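Local atomic coordinates of sulfoquinovosidase (Escherichia coli, PDB entry 5AEE), a protein that hydrolyses sulfoquinovosyl diacylglycerides and simple sulfoquinovosides such as sulfoquinovosyl glycerol, releasing sulfoquinovose for sulfoglycolysis. Residues Asn472-Trp477 with Gly507-Phe512. The protein carries 1 engineered substitution. Residues are numbered along the deposited sequence; the frame is centred on the assembly and turned at random.
Sequences NQNVDW and GYTTLF. Engineered in segment 472-477: Asn472 (natural residue Asp). With CA (calcium ion), chain C; NSQ (4-nitrophenyl alpha-D-6-sulfoquinovoside), chain E.
The side chains of Asn472 and Tyr508 run alongside each other toward the bound substrate analogue. The amide of Asn472 lies nearly parallel to the Tyr508 ring, 18° off. Its OD1 sits over one ring face, near the rim, and the sugar C3 lies over the same face. Asn472 CG comes 3.3 Å from Tyr508 CD2. Asn472 is engineered; the natural aspartate is the inferred proton donor. Asn472 ND2 gives an almost straight bond to the glycosidic O1 of the nitrophenyl sulfoquinovoside (3.0 Å, 174°), and Asn472 OD1 accepts from the sugar O2 at 2.8 Å. With chi1 at 174°, Tyr508 swings its ring away from its own backbone N and alongside the amide, toward the sugar; Tyr508 CE1 lies 3.3 Å from the ligand O4. With an alanine here, the Asn472 amide and the sugar would probably lose the flat ring beside them, leaving a gap next to O4. Three backbone bonds join the two loops beside these side chains. Gln473 O accepts from both Tyr508 N and Thr509 N. Val475 N binds Thr509 O at 3.1 Å. Thr509 OG1 meets two waters. One also receives a bond from Asn472 ND2; the other donates to Asn474 OD1 and binds the calcium ion. Asn472 O reaches the same ion at 2.3 Å, with Gln153, Gly154 and Asp481 completing the protein ligands. The ring of His537 meets Tyr508 edge-to-face. Both segments are TIM-barrel loops, following adjacent parallel strands 468-469 and 501-505 and leading to helices 486-495 and 518-528.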
loop_
_atom_site.group_PDB
_atom_site.type_symbol
_atom_site.label_atom_id
_atom_site.label_comp_id
_atom_site.label_asym_id
_atom_site.label_seq_id
_atom_site.Cartn_x
_atom_site.Cartn_y
_atom_site.Cartn_z
ATOM N N ASN A 472 -3.188 -6.925 6.505
ATOM C CA ASN A 472 -4.036 -7.709 7.433
ATOM C C ASN A 472 -5.193 -6.921 7.950
ATOM O O ASN A 472 -5.004 -6.042 8.811
ATOM C CB ASN A 472 -3.158 -8.158 8.599
ATOM C CG ASN A 472 -2.098 -9.139 8.209
ATOM O OD1 ASN A 472 -2.089 -9.672 7.109
ATOM N ND2 ASN A 472 -1.195 -9.392 9.143
ATOM N N GLN A 473 -6.352 -7.183 7.368
ATOM C CA GLN A 473 -7.620 -6.819 7.939
ATOM C C GLN A 473 -8.014 -7.834 8.987
ATOM O O GLN A 473 -7.824 -9.014 8.885
ATOM C CB GLN A 473 -8.759 -6.777 6.900
ATOM C CG GLN A 473 -8.701 -5.542 6.028
ATOM C CD GLN A 473 -7.548 -5.548 5.090
ATOM O OE1 GLN A 473 -7.452 -6.417 4.195
ATOM N NE2 GLN A 473 -6.647 -4.599 5.290
ATOM N N ASN A 474 -8.677 -7.313 10.010
ATOM C CA ASN A 474 -9.421 -8.164 10.910
ATOM C C ASN A 474 -10.468 -8.883 10.173
ATOM O O ASN A 474 -11.038 -8.348 9.218
ATOM C CB ASN A 474 -10.106 -7.291 12.019
ATOM C CG ASN A 474 -9.123 -6.697 12.997
ATOM O OD1 ASN A 474 -8.002 -7.131 13.077
ATOM N ND2 ASN A 474 -9.593 -5.776 13.874
ATOM N N VAL A 475 -10.800 -10.076 10.655
ATOM C CA VAL A 475 -11.949 -10.769 10.080
ATOM C C VAL A 475 -13.264 -10.190 10.673
ATOM O O VAL A 475 -14.071 -10.919 11.229
ATOM C CB VAL A 475 -11.786 -12.288 10.282
ATOM C CG1 VAL A 475 -10.575 -12.770 9.473
ATOM C CG2 VAL A 475 -11.657 -12.693 11.769
ATOM N N ASP A 476 -13.458 -8.887 10.560
ATOM C CA ASP A 476 -14.601 -8.222 11.122
ATOM C C ASP A 476 -15.143 -7.177 10.138
ATOM O O ASP A 476 -14.643 -6.993 8.998
ATOM C CB ASP A 476 -14.292 -7.656 12.519
ATOM C CG ASP A 476 -13.408 -6.435 12.516
ATOM O OD1 ASP A 476 -13.234 -5.739 11.474
ATOM O OD2 ASP A 476 -12.890 -6.112 13.622
ATOM N N TRP A 477 -16.159 -6.467 10.574
ATOM C CA TRP A 477 -16.812 -5.515 9.705
ATOM C C TRP A 477 -16.523 -4.087 10.144
ATOM O O TRP A 477 -17.243 -3.150 9.811
ATOM C CB TRP A 477 -18.298 -5.751 9.826
ATOM C CG TRP A 477 -18.756 -7.111 9.498
ATOM C CD1 TRP A 477 -18.932 -8.120 10.349
ATOM C CD2 TRP A 477 -19.256 -7.570 8.214
ATOM N NE1 TRP A 477 -19.426 -9.218 9.694
ATOM C CE2 TRP A 477 -19.673 -8.908 8.391
ATOM C CE3 TRP A 477 -19.381 -6.981 6.963
ATOM C CZ2 TRP A 477 -20.169 -9.685 7.359
ATOM C CZ3 TRP A 477 -19.832 -7.732 5.930
ATOM C CH2 TRP A 477 -20.273 -9.085 6.133
ATOM N N GLY A 507 -10.412 -11.305 4.776
ATOM C CA GLY A 507 -9.562 -10.786 5.840
ATOM C C GLY A 507 -8.554 -11.804 6.376
ATOM O O GLY A 507 -8.465 -13.002 5.895
ATOM N N TYR A 508 -7.804 -11.371 7.386
ATOM C CA TYR A 508 -6.725 -12.211 7.899
ATOM C C TYR A 508 -6.713 -12.434 9.409
ATOM O O TYR A 508 -6.721 -13.582 9.848
ATOM C CB TYR A 508 -5.341 -11.646 7.457
ATOM C CG TYR A 508 -4.180 -12.371 8.063
ATOM C CD1 TYR A 508 -3.710 -13.531 7.501
ATOM C CD2 TYR A 508 -3.551 -11.886 9.206
ATOM C CE1 TYR A 508 -2.611 -14.183 8.062
ATOM C CE2 TYR A 508 -2.455 -12.542 9.788
ATOM C CZ TYR A 508 -1.964 -13.694 9.190
ATOM O OH TYR A 508 -0.890 -14.414 9.764
ATOM N N THR A 509 -6.766 -11.326 10.171
ATOM C CA THR A 509 -6.446 -11.312 11.541
ATOM C C THR A 509 -7.562 -11.883 12.408
ATOM O O THR A 509 -8.673 -11.389 12.440
ATOM C CB THR A 509 -6.129 -9.882 12.016
ATOM O OG1 THR A 509 -5.122 -9.307 11.120
ATOM C CG2 THR A 509 -5.629 -9.932 13.538
ATOM N N THR A 510 -7.208 -12.939 13.124
ATOM C CA THR A 510 -8.140 -13.850 13.793
ATOM C C THR A 510 -7.556 -13.940 15.200
ATOM O O THR A 510 -6.655 -14.731 15.483
ATOM C CB THR A 510 -8.085 -15.224 13.120
ATOM O OG1 THR A 510 -8.173 -15.039 11.711
ATOM C CG2 THR A 510 -9.221 -16.063 13.606
ATOM N N LEU A 511 -8.029 -13.041 16.073
ATOM C CA LEU A 511 -7.503 -12.895 17.414
ATOM C C LEU A 511 -8.696 -12.569 18.283
ATOM O O LEU A 511 -9.709 -12.013 17.810
ATOM C CB LEU A 511 -6.533 -11.726 17.502
ATOM C CG LEU A 511 -5.234 -11.848 16.754
ATOM C CD1 LEU A 511 -4.439 -10.589 16.910
ATOM C CD2 LEU A 511 -4.468 -13.050 17.251
ATOM N N PHE A 512 -8.580 -12.909 19.546
ATOM C CA PHE A 512 -9.538 -12.437 20.561
ATOM C C PHE A 512 -10.967 -12.825 20.232
ATOM O O PHE A 512 -11.842 -12.012 20.161
ATOM C CB PHE A 512 -9.475 -10.920 20.652
ATOM C CG PHE A 512 -8.104 -10.370 20.860
ATOM C CD1 PHE A 512 -7.364 -10.725 21.952
ATOM C CD2 PHE A 512 -7.608 -9.398 20.030
ATOM C CE1 PHE A 512 -6.109 -10.185 22.189
ATOM C CE2 PHE A 512 -6.357 -8.867 20.244
ATOM C CZ PHE A 512 -5.599 -9.271 21.313
HETATM CA CA CA C . -5.030 -4.665 10.617
HETATM O O12 NSQ E . 4.356 -14.035 9.275
HETATM S S10 NSQ E . 3.696 -15.249 8.735
HETATM O O13 NSQ E . 4.563 -16.380 8.336
HETATM O O11 NSQ E . 2.638 -15.625 9.671
HETATM C C6 NSQ E . 2.930 -14.848 7.247
HETATM C C5 NSQ E . 1.858 -13.768 7.313
HETATM O O5 NSQ E . 2.619 -12.524 7.436
HETATM C C1 NSQ E . 1.915 -11.327 7.294
HETATM C C2 NSQ E . 1.059 -11.321 6.009
HETATM O O2 NSQ E . 0.425 -10.072 5.965
HETATM C C3 NSQ E . 0.131 -12.516 6.029
HETATM O O3 NSQ E . -0.708 -12.568 4.895
HETATM C C4 NSQ E . 0.914 -13.806 6.098
HETATM O O4 NSQ E . -0.028 -14.916 6.206
HETATM O O1 NSQ E . 1.103 -11.259 8.465
HETATM C C25 NSQ E . 1.719 -10.932 9.607
HETATM C C26 NSQ E . 2.372 -9.693 9.709
HETATM C C27 NSQ E . 3.049 -9.414 10.859
HETATM C C28 NSQ E . 3.016 -10.310 11.922
HETATM N N32 NSQ E . 3.771 -9.999 13.070
HETATM O O33 NSQ E . 4.073 -10.934 13.866
HETATM O O34 NSQ E . 4.301 -8.839 13.192
HETATM C C29 NSQ E . 2.376 -11.537 11.777
HETATM C C30 NSQ E . 1.710 -11.853 10.606
HETATM O O HOH W 1 -2.622 -8.707 11.889
HETATM O O HOH W 2 -5.826 -6.693 11.542
HETATM O O HOH W 3 -2.840 -5.489 10.896
#